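PDB 4LE4: beta-glucanase from Podospora anserina, which probably hydrolyses beta-glucans as a family 131 glycoside hydrolase and binds cellotriose. Local coordinates for residues A42-P48 / Q60-T65; K104-A110 / N221-Y225; M77-I83 / W205-E211. The contacts are given in a common frame with arbitrary orientation. Residue numbers count along the deposited sequence, not the author numbering.

Contact 1 of 3, residues A42-P48 / Q60-T65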
loop_
_atom_site.group_PDB
_atom_site.type_symbol
_atom_site.label_atom_id
_atom_site.label_comp_id
_atom_site.label_asym_id
_atom_site.label_seq_id
_atom_site.Cartn_x
_atom_site.Cartn_y
_atom_site.Cartn_z
ATOM N N ALA A 42 -3.504 -0.652 -18.002
ATOM C CA ALA A 42 -4.693 -1.366 -17.549
ATOM C C ALA A 42 -4.695 -1.460 -16.013
ATOM O O ALA A 42 -5.757 -1.610 -15.398
ATOM C CB ALA A 42 -4.708 -2.785 -18.104
ATOM N N TYR A 43 -3.500 -1.380 -15.416
ATOM C CA TYR A 43 -3.346 -1.561 -13.969
ATOM C C TYR A 43 -2.874 -0.384 -13.112
ATOM O O TYR A 43 -3.209 -0.300 -11.931
ATOM C CB TYR A 43 -2.374 -2.729 -13.731
ATOM C CG TYR A 43 -2.661 -3.951 -14.523
ATOM C CD1 TYR A 43 -3.892 -4.579 -14.443
ATOM C CD2 TYR A 43 -1.655 -4.534 -15.321
ATOM C CE1 TYR A 43 -4.120 -5.761 -15.133
ATOM C CE2 TYR A 43 -1.885 -5.704 -16.010
ATOM C CZ TYR A 43 -3.115 -6.310 -15.906
ATOM O OH TYR A 43 -3.327 -7.482 -16.581
ATOM N N VAL A 44 -2.104 0.525 -13.695
ATOM C CA VAL A 44 -1.588 1.626 -12.920
ATOM C C VAL A 44 -1.698 2.907 -13.761
ATOM O O VAL A 44 -1.267 2.920 -14.896
ATOM C CB VAL A 44 -0.102 1.396 -12.581
ATOM C CG1 VAL A 44 0.368 2.483 -11.592
ATOM C CG2 VAL A 44 0.098 0.001 -11.957
ATOM N N ASN A 45 -2.283 3.946 -13.193
ATOM C CA ASN A 45 -2.404 5.226 -13.898
ATOM C C ASN A 45 -2.157 6.326 -12.898
ATOM O O ASN A 45 -2.650 6.260 -11.774
ATOM C CB ASN A 45 -3.794 5.380 -14.524
ATOM C CG ASN A 45 -4.024 4.419 -15.668
ATOM O OD1 ASN A 45 -4.599 3.335 -15.494
ATOM N ND2 ASN A 45 -3.557 4.794 -16.844
ATOM N N LEU A 46 -1.399 7.351 -13.303
ATOM C CA LEU A 46 -1.077 8.449 -12.408
ATOM C C LEU A 46 -1.866 9.699 -12.777
ATOM O O LEU A 46 -2.129 9.952 -13.964
ATOM C CB LEU A 46 0.412 8.808 -12.505
ATOM C CG LEU A 46 1.442 7.686 -12.396
ATOM C CD1 LEU A 46 2.865 8.231 -12.598
ATOM C CD2 LEU A 46 1.307 7.036 -11.002
ATOM N N SER A 47 -2.218 10.473 -11.761
ATOM C CA SER A 47 -2.932 11.728 -11.940
ATOM C C SER A 47 -2.961 12.517 -10.648
ATOM O O SER A 47 -2.939 11.948 -9.545
ATOM C CB SER A 47 -4.373 11.474 -12.413
ATOM O OG SER A 47 -5.114 12.682 -12.442
ATOM N N PRO A 48 -2.962 13.853 -10.758
ATOM C CA PRO A 48 -3.017 14.705 -9.576
ATOM C C PRO A 48 -4.373 14.472 -8.917
ATOM O O PRO A 48 -4.555 14.754 -7.744
ATOM C CB PRO A 48 -2.923 16.120 -10.162
ATOM C CG PRO A 48 -2.153 15.912 -11.430
ATOM C CD PRO A 48 -2.815 14.670 -11.978
ATOM N N GLN A 60 1.462 13.498 -8.090
ATOM C CA GLN A 60 0.397 12.702 -8.651
ATOM C C GLN A 60 0.167 11.480 -7.743
ATOM O O GLN A 60 1.073 11.064 -7.056
ATOM C CB GLN A 60 0.800 12.189 -10.018
ATOM C CG GLN A 60 0.933 13.230 -11.114
ATOM C CD GLN A 60 1.038 12.592 -12.462
ATOM O OE1 GLN A 60 2.125 12.148 -12.889
ATOM N NE2 GLN A 60 -0.092 12.522 -13.155
ATOM N N GLY A 61 -1.038 10.934 -7.771
ATOM C CA GLY A 61 -1.334 9.723 -7.019
ATOM C C GLY A 61 -1.461 8.639 -8.078
ATOM O O GLY A 61 -1.466 8.910 -9.281
ATOM N N ALA A 62 -1.580 7.388 -7.651
ATOM C CA ALA A 62 -1.706 6.305 -8.592
ATOM C C ALA A 62 -3.011 5.550 -8.403
ATOM O O ALA A 62 -3.385 5.215 -7.279
ATOM C CB ALA A 62 -0.524 5.337 -8.423
ATOM N N LYS A 63 -3.727 5.317 -9.498
ATOM C CA LYS A 63 -4.917 4.487 -9.398
ATOM C C LYS A 63 -4.387 3.100 -9.758
ATOM O O LYS A 63 -3.809 2.912 -10.832
ATOM C CB LYS A 63 -5.980 4.899 -10.424
ATOM C CG LYS A 63 -7.196 3.958 -10.387
ATOM C CD LYS A 63 -8.345 4.547 -11.229
ATOM C CE LYS A 63 -7.974 4.676 -12.654
ATOM N NZ LYS A 63 -9.197 5.160 -13.410
ATOM N N ILE A 64 -4.535 2.152 -8.832
ATOM C CA ILE A 64 -4.111 0.778 -9.040
ATOM C C ILE A 64 -5.398 -0.006 -9.248
ATOM O O ILE A 64 -6.333 0.071 -8.457
ATOM C CB ILE A 64 -3.278 0.263 -7.826
ATOM C CG1 ILE A 64 -1.905 0.952 -7.878
ATOM C CG2 ILE A 64 -3.092 -1.253 -7.911
ATOM C CD1 ILE A 64 -0.940 0.578 -6.763
ATOM N N THR A 65 -5.433 -0.732 -10.347
ATOM C CA THR A 65 -6.623 -1.466 -10.758
ATOM C C THR A 65 -6.499 -2.978 -10.886
ATOM O O THR A 65 -5.516 -3.490 -11.405
ATOM C CB THR A 65 -7.065 -0.930 -12.146
ATOM O OG1 THR A 65 -7.419 0.457 -12.012
ATOM C CG2 THR A 65 -8.240 -1.722 -12.702
#
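Five backbone hydrogen bonds hold 42-48 against 60-65. The first lies at the Tyr43 end, where Thr65 N donates to Tyr43 O (2.8 Å). Asn45 and Lys63 then bond both ways, Asn45 N to Lys63 O at 3.0 Å and Lys63 N to Asn45 O at 2.7 Å. Ser47 and Gly61 do the same, with Ser47 N to Gly61 O at 3.0 Å and Gly61 N to Ser47 O at 2.8 Å. The result is an antiparallel beta hairpin with a long connection, and strand 61-66 lies between 44-47 and 222-233 in one sheet of the sandwich. The backbones of Ala62 and Ile64 accordingly bond to Trp226 and Phe224, while Val44 O takes a proton from Ser15 OG. In the non-hydrogen-bonded pair Leu46-Ala62, Leu46 CD2 packs on Ala62 CB at 3.6 Å. Gln60 lies along Leu46 and Ser47, its NE2 3.2 Å from Ser47 CA. Three polar side chains find outside partners: Tyr43 OH bonds to Thr69, Ser47 OG to Asp49 N, and Thr65 OG1 to Asp223.

Contact 2 of 3, residues K104-A110 / N221-Y225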
loop_
_atom_site.group_PDB
_atom_site.type_symbol
_atom_site.label_atom_id
_atom_site.label_comp_id
_atom_site.label_asym_id
_atom_site.label_seq_id
_atom_site.Cartn_x
_atom_site.Cartn_y
_atom_site.Cartn_z
ATOM N N LYS A 104 -13.143 4.661 -3.847
ATOM C CA LYS A 104 -14.337 5.426 -4.216
ATOM C C LYS A 104 -15.515 4.419 -4.240
ATOM O O LYS A 104 -15.330 3.224 -4.006
ATOM C CB LYS A 104 -14.154 6.021 -5.625
ATOM C CG LYS A 104 -13.064 7.081 -5.715
ATOM C CD LYS A 104 -12.947 7.640 -7.168
ATOM C CE LYS A 104 -11.853 8.697 -7.313
ATOM N NZ LYS A 104 -12.148 9.952 -6.551
ATOM N N ASP A 105 -16.724 4.894 -4.530
ATOM C CA ASP A 105 -17.836 3.969 -4.636
ATOM C C ASP A 105 -17.857 3.352 -6.054
ATOM O O ASP A 105 -18.430 2.290 -6.259
ATOM C CB ASP A 105 -19.161 4.684 -4.334
ATOM C CG ASP A 105 -19.441 4.766 -2.850
ATOM O OD1 ASP A 105 -19.037 3.828 -2.109
ATOM O OD2 ASP A 105 -20.084 5.750 -2.424
ATOM N N ILE A 106 -17.234 4.015 -7.033
ATOM C CA ILE A 106 -17.179 3.466 -8.396
ATOM C C ILE A 106 -16.010 2.482 -8.402
ATOM O O ILE A 106 -14.919 2.803 -7.901
ATOM C CB ILE A 106 -16.913 4.555 -9.464
ATOM C CG1 ILE A 106 -18.144 5.456 -9.616
ATOM C CG2 ILE A 106 -16.571 3.906 -10.799
ATOM C CD1 ILE A 106 -19.374 4.744 -10.135
ATOM N N ASN A 107 -16.243 1.294 -8.939
ATOM C CA ASN A 107 -15.224 0.250 -8.964
ATOM C C ASN A 107 -14.672 0.055 -7.541
ATOM O O ASN A 107 -13.460 -0.063 -7.338
ATOM C CB ASN A 107 -14.092 0.622 -9.919
ATOM C CG ASN A 107 -14.560 0.686 -11.336
ATOM O OD1 ASN A 107 -15.550 0.051 -11.681
ATOM N ND2 ASN A 107 -13.857 1.426 -12.173
ATOM N N ALA A 108 -15.573 0.032 -6.567
ATOM C CA ALA A 108 -15.145 -0.161 -5.187
ATOM C C ALA A 108 -14.678 -1.593 -4.961
ATOM O O ALA A 108 -15.188 -2.525 -5.569
ATOM C CB ALA A 108 -16.294 0.154 -4.244
ATOM N N PRO A 109 -13.700 -1.793 -4.070
ATOM C CA PRO A 109 -13.252 -3.172 -3.833
ATOM C C PRO A 109 -14.436 -4.004 -3.308
ATOM O O PRO A 109 -15.265 -3.513 -2.527
ATOM C CB PRO A 109 -12.132 -3.009 -2.788
ATOM C CG PRO A 109 -12.389 -1.684 -2.172
ATOM C CD PRO A 109 -12.845 -0.836 -3.357
ATOM N N ALA A 110 -14.513 -5.247 -3.757
ATOM C CA ALA A 110 -15.596 -6.155 -3.360
ATOM C C ALA A 110 -15.505 -6.472 -1.858
ATOM O O ALA A 110 -14.460 -6.957 -1.394
ATOM C CB ALA A 110 -15.488 -7.437 -4.161
ATOM N N ASN A 221 -14.160 -4.809 -11.991
ATOM C CA ASN A 221 -13.051 -3.892 -11.839
ATOM C C ASN A 221 -13.063 -3.251 -10.466
ATOM O O ASN A 221 -14.109 -2.847 -9.960
ATOM C CB ASN A 221 -13.102 -2.835 -12.938
ATOM C CG ASN A 221 -12.652 -3.380 -14.287
ATOM O OD1 ASN A 221 -12.601 -4.585 -14.491
ATOM N ND2 ASN A 221 -12.328 -2.487 -15.213
ATOM N N GLU A 222 -11.874 -3.173 -9.873
ATOM C CA GLU A 222 -11.686 -2.586 -8.550
ATOM C C GLU A 222 -10.532 -1.608 -8.625
ATOM O O GLU A 222 -9.449 -1.961 -9.098
ATOM C CB GLU A 222 -11.380 -3.680 -7.535
ATOM C CG GLU A 222 -12.565 -4.609 -7.332
ATOM C CD GLU A 222 -12.293 -5.718 -6.337
ATOM O OE1 GLU A 222 -11.402 -5.526 -5.490
ATOM O OE2 GLU A 222 -12.974 -6.770 -6.399
ATOM N N ASP A 223 -10.782 -0.388 -8.166
ATOM C CA ASP A 223 -9.787 0.683 -8.193
ATOM C C ASP A 223 -9.360 1.091 -6.777
ATOM O O ASP A 223 -10.201 1.288 -5.903
ATOM C CB ASP A 223 -10.348 1.934 -8.888
ATOM C CG ASP A 223 -10.615 1.734 -10.398
ATOM O OD1 ASP A 223 -9.879 0.957 -11.059
ATOM O OD2 ASP A 223 -11.552 2.389 -10.937
ATOM N N PHE A 224 -8.053 1.272 -6.586
ATOM C CA PHE A 224 -7.485 1.692 -5.298
ATOM C C PHE A 224 -6.591 2.893 -5.596
ATOM O O PHE A 224 -5.808 2.851 -6.521
ATOM C CB PHE A 224 -6.656 0.553 -4.706
ATOM C CG PHE A 224 -7.426 -0.742 -4.551
ATOM C CD1 PHE A 224 -7.658 -1.562 -5.643
ATOM C CD2 PHE A 224 -7.925 -1.120 -3.304
ATOM C CE1 PHE A 224 -8.384 -2.760 -5.511
ATOM C CE2 PHE A 224 -8.652 -2.310 -3.153
ATOM C CZ PHE A 224 -8.882 -3.125 -4.243
ATOM N N TYR A 225 -6.697 3.940 -4.795
ATOM C CA TYR A 225 -5.946 5.177 -5.017
ATOM C C TYR A 225 -4.857 5.292 -3.986
ATOM O O TYR A 225 -5.099 5.062 -2.814
ATOM C CB TYR A 225 -6.905 6.353 -4.929
ATOM C CG TYR A 225 -7.950 6.227 -6.009
ATOM C CD1 TYR A 225 -7.758 6.820 -7.253
ATOM C CD2 TYR A 225 -9.090 5.437 -5.816
ATOM C CE1 TYR A 225 -8.676 6.634 -8.300
ATOM C CE2 TYR A 225 -10.014 5.242 -6.842
ATOM C CZ TYR A 225 -9.803 5.847 -8.093
ATOM O OH TYR A 225 -10.713 5.700 -9.130
HETATM O O HOH W 1 -12.490 2.667 -5.915
HETATM O O HOH W 2 -12.943 4.328 -9.316
HETATM O O HOH W 3 -16.970 -2.354 -11.039
HETATM O O HOH W 4 -13.108 0.657 -15.325
HETATM O O HOH W 5 -16.192 -3.133 -7.964
#
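Direct hydrogen bonds centre on Asn107, the third residue of the type II turn Asp105-Ala108. Its carbonyl O accepts from Asp223 N (2.8 Å), and its side chain returns a bond, ND2 to Asp223 OD2, also 2.8 Å. Asn107 thus grips backbone and carboxylate of one strand residue, whose other oxygen, OD1, is held by Thr65. A weak bond, Ala110 N to Glu222 OE2 at 3.4 Å, follows further along the loop; OE1 of that glutamate bonds to His115.

Water fills the gaps. Water 2 donates to Ile106 O and Asp223 OD2 and accepts from Tyr225 OH (2.6 Å).

Apolar contacts lie at the flanks. Pro109 CB meets Phe224 CZ at 3.6 Å, and Lys104 CE sits over the face of the Tyr225 ring, 4.0 Å from its centroid, in a CH-pi contact.

These contacts fasten the loop between strands 94-102 and 115-120, which belong to the two facing sheets, to the start of strand 222-233. Two good direct bonds, both between Asn107 and Asp223, and bridging water make this a largely polar, hydrated seam, with apolar contact at Pro109-Phe224 and Lys104-Tyr225.

Contact 3 of 3, residues M77-I83 / W205-E211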
loop_
_atom_site.group_PDB
_atom_site.type_symbol
_atom_site.label_atom_id
_atom_site.label_comp_id
_atom_site.label_asym_id
_atom_site.label_seq_id
_atom_site.Cartn_x
_atom_site.Cartn_y
_atom_site.Cartn_z
ATOM N N MET A 77 -5.352 -15.751 -7.394
ATOM C CA MET A 77 -5.612 -14.507 -6.646
ATOM C C MET A 77 -5.327 -13.368 -7.658
ATOM O O MET A 77 -4.417 -13.506 -8.484
ATOM C CB MET A 77 -4.607 -14.291 -5.481
ATOM C CG MET A 77 -4.384 -15.430 -4.510
ATOM S SD MET A 77 -2.936 -16.458 -4.879
ATOM C CE MET A 77 -1.623 -15.566 -4.211
ATOM N N ARG A 78 -6.078 -12.272 -7.610
ATOM C CA ARG A 78 -5.805 -11.118 -8.507
ATOM C C ARG A 78 -4.762 -10.237 -7.810
ATOM O O ARG A 78 -4.838 -10.018 -6.601
ATOM C CB ARG A 78 -7.034 -10.236 -8.723
ATOM C CG ARG A 78 -8.265 -10.953 -9.168
ATOM C CD ARG A 78 -9.510 -10.129 -8.742
ATOM N NE ARG A 78 -9.811 -9.301 -9.863
ATOM C CZ ARG A 78 -10.767 -8.393 -9.980
ATOM N NH1 ARG A 78 -11.631 -8.081 -9.001
ATOM N NH2 ARG A 78 -10.881 -7.834 -11.171
ATOM N N ARG A 79 -3.809 -9.709 -8.573
ATOM C CA ARG A 79 -2.754 -8.868 -7.993
ATOM C C ARG A 79 -2.238 -7.803 -8.946
ATOM O O ARG A 79 -2.082 -8.053 -10.115
ATOM C CB ARG A 79 -1.519 -9.719 -7.619
ATOM C CG ARG A 79 -1.793 -10.910 -6.713
ATOM C CD ARG A 79 -0.578 -11.804 -6.631
ATOM N NE ARG A 79 0.417 -11.240 -5.736
ATOM C CZ ARG A 79 1.448 -11.929 -5.254
ATOM N NH1 ARG A 79 1.612 -13.208 -5.592
ATOM N NH2 ARG A 79 2.307 -11.335 -4.440
ATOM N N THR A 80 -1.933 -6.634 -8.392
ATOM C CA THR A 80 -1.288 -5.541 -9.119
ATOM C C THR A 80 -0.435 -4.957 -7.994
ATOM O O THR A 80 -0.962 -4.326 -7.059
ATOM C CB THR A 80 -2.249 -4.454 -9.633
ATOM O OG1 THR A 80 -3.118 -5.000 -10.633
ATOM C CG2 THR A 80 -1.446 -3.330 -10.254
ATOM N N GLU A 81 0.863 -5.195 -8.074
ATOM C CA GLU A 81 1.761 -4.742 -7.005
ATOM C C GLU A 81 3.066 -4.177 -7.550
ATOM O O GLU A 81 3.554 -4.636 -8.572
ATOM C CB GLU A 81 2.077 -5.949 -6.076
ATOM C CG GLU A 81 0.840 -6.533 -5.407
ATOM C CD GLU A 81 0.981 -8.025 -5.085
ATOM O OE1 GLU A 81 2.132 -8.486 -4.835
ATOM O OE2 GLU A 81 -0.055 -8.732 -5.086
ATOM N N LEU A 82 3.608 -3.179 -6.838
ATOM C CA LEU A 82 4.869 -2.531 -7.142
ATOM C C LEU A 82 5.749 -2.818 -5.919
ATOM O O LEU A 82 5.253 -2.832 -4.798
ATOM C CB LEU A 82 4.699 -0.994 -7.248
ATOM C CG LEU A 82 3.604 -0.544 -8.223
ATOM C CD1 LEU A 82 3.467 0.956 -8.200
ATOM C CD2 LEU A 82 3.963 -1.050 -9.601
ATOM N N ILE A 83 7.030 -3.048 -6.143
ATOM C CA ILE A 83 7.959 -3.300 -5.045
ATOM C C ILE A 83 9.065 -2.239 -5.122
ATOM O O ILE A 83 9.544 -1.914 -6.207
ATOM C CB ILE A 83 8.572 -4.734 -5.172
ATOM C CG1 ILE A 83 7.466 -5.774 -4.940
ATOM C CG2 ILE A 83 9.635 -5.013 -4.069
ATOM C CD1 ILE A 83 7.903 -7.161 -5.284
ATOM N N TRP A 205 8.337 -5.563 -0.053
ATOM C CA TRP A 205 7.175 -4.839 0.434
ATOM C C TRP A 205 6.351 -4.628 -0.832
ATOM O O TRP A 205 6.811 -3.999 -1.795
ATOM C CB TRP A 205 7.541 -3.494 1.035
ATOM C CG TRP A 205 6.339 -2.804 1.598
ATOM C CD1 TRP A 205 5.295 -3.378 2.284
ATOM C CD2 TRP A 205 6.058 -1.405 1.548
ATOM N NE1 TRP A 205 4.383 -2.417 2.668
ATOM C CE2 TRP A 205 4.826 -1.198 2.224
ATOM C CE3 TRP A 205 6.726 -0.297 1.001
ATOM C CZ2 TRP A 205 4.253 0.056 2.360
ATOM C CZ3 TRP A 205 6.148 0.960 1.151
ATOM C CH2 TRP A 205 4.929 1.122 1.821
ATOM N N HIS A 206 5.121 -5.117 -0.804
ATOM C CA HIS A 206 4.246 -5.063 -1.965
ATOM C C HIS A 206 3.266 -3.914 -1.876
ATOM O O HIS A 206 2.279 -3.980 -1.163
ATOM C CB HIS A 206 3.493 -6.392 -2.105
ATOM C CG HIS A 206 4.385 -7.559 -2.381
ATOM N ND1 HIS A 206 4.251 -8.344 -3.503
ATOM C CD2 HIS A 206 5.432 -8.068 -1.686
ATOM C CE1 HIS A 206 5.182 -9.286 -3.494
ATOM N NE2 HIS A 206 5.912 -9.138 -2.401
ATOM N N VAL A 207 3.582 -2.847 -2.592
ATOM C CA VAL A 207 2.757 -1.645 -2.644
ATOM C C VAL A 207 1.735 -1.939 -3.703
ATOM O O VAL A 207 2.006 -1.883 -4.914
ATOM C CB VAL A 207 3.584 -0.419 -3.050
ATOM C CG1 VAL A 207 2.675 0.840 -3.181
ATOM C CG2 VAL A 207 4.670 -0.211 -2.016
ATOM N N GLY A 208 0.537 -2.242 -3.240
ATOM C CA GLY A 208 -0.498 -2.611 -4.170
ATOM C C GLY A 208 -1.493 -3.491 -3.465
ATOM O O GLY A 208 -1.573 -3.469 -2.235
ATOM N N VAL A 209 -2.211 -4.298 -4.239
ATOM C CA VAL A 209 -3.301 -5.113 -3.727
ATOM C C VAL A 209 -3.360 -6.523 -4.271
ATOM O O VAL A 209 -3.134 -6.774 -5.446
ATOM C CB VAL A 209 -4.685 -4.461 -4.087
ATOM C CG1 VAL A 209 -5.842 -5.224 -3.340
ATOM C CG2 VAL A 209 -4.700 -2.977 -3.753
ATOM N N LEU A 210 -3.709 -7.441 -3.378
ATOM C CA LEU A 210 -3.883 -8.843 -3.709
ATOM C C LEU A 210 -5.320 -9.145 -3.263
ATOM O O LEU A 210 -5.720 -8.749 -2.178
ATOM C CB LEU A 210 -2.866 -9.699 -2.931
ATOM C CG LEU A 210 -2.803 -11.220 -3.121
ATOM C CD1 LEU A 210 -1.498 -11.772 -2.601
ATOM C CD2 LEU A 210 -3.953 -11.842 -2.361
ATOM N N GLU A 211 -6.113 -9.803 -4.114
ATOM C CA GLU A 211 -7.490 -10.127 -3.735
ATOM C C GLU A 211 -7.714 -11.634 -3.875
ATOM O O GLU A 211 -7.464 -12.205 -4.935
ATOM C CB GLU A 211 -8.501 -9.399 -4.636
ATOM C CG GLU A 211 -9.992 -9.728 -4.359
ATOM C CD GLU A 211 -10.955 -8.984 -5.293
ATOM O OE1 GLU A 211 -10.669 -8.873 -6.496
ATOM O OE2 GLU A 211 -11.995 -8.497 -4.826
#
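Trp205 opens the second segment with its backbone: its O meets Ile83 CA at 3.5 Å, while its indole leads away to stack on Phe120. His206 comes next, and ND1 donates a short 2.5 Å hydrogen bond to Glu81 OE1. Ile83 CD1 lies over the imidazole face, 4.1 Å from the centroid, and NE2 bonds to Glu121. Glu81 is also held by Arg79 in its own strand, through NE to OE2 at 2.6 Å. Val207 and Leu82 form a hydrogen-bonded pair, Leu82 N to Val207 O and Val207 N to Leu82 O both 2.8 Å. At Gly208 the chain turns a corner; a CB here would collide with Thr80 O, and the backbone angles (154/-156) alone would exclude one. Pairing survives the bend: Val209 N reaches Thr80 O at 3.1 Å, and Thr80 N reaches Val209 O at 3.2 Å. Leu210 then puts CD1 over the face of the Arg79 guanidinium and CD2 4.0 Å from Met77 CB. Glu211 closes with backbone bonds to Arg78 and a salt bridge, Arg78 NH1 to Glu211 OE1 at 2.8 Å, though that oxygen is placed less surely. Antiparallel strands with Thr80 and Val209 facing the opposing sheet fit the beta-sandwich (jelly-roll) fold of concanavalin-like glycoside hydrolases; the hydrogen-bonded Arg79-Glu81-His206 group is buried on the other face, where this clan usually has its sugar-binding cleft, so may lie near the active site.

The three contacts cluster within one beta sandwich, their centres 12 to 15 Å apart. Contacts 1 and 2 share a sheet, in which strands 61-66 and 222-233 are neighbours (Ile64 N to Phe224 O, 2.7 Å); contact 3 belongs to the facing sheet. Thr80 bridges the sheets, OG1 lying 2.9 Å from Thr65 O, and Phe224 CG packs on Val209 CG2 at 3.6 Å. Contact 1 closes before the others open. Contacts 2 and 3 then cross: 77-83, 104-110, 205-211 and 221-225 come in that order, so strands and a loop far apart in sequence are brought together, as befits a sandwich whose chain passes repeatedly between its two sheets.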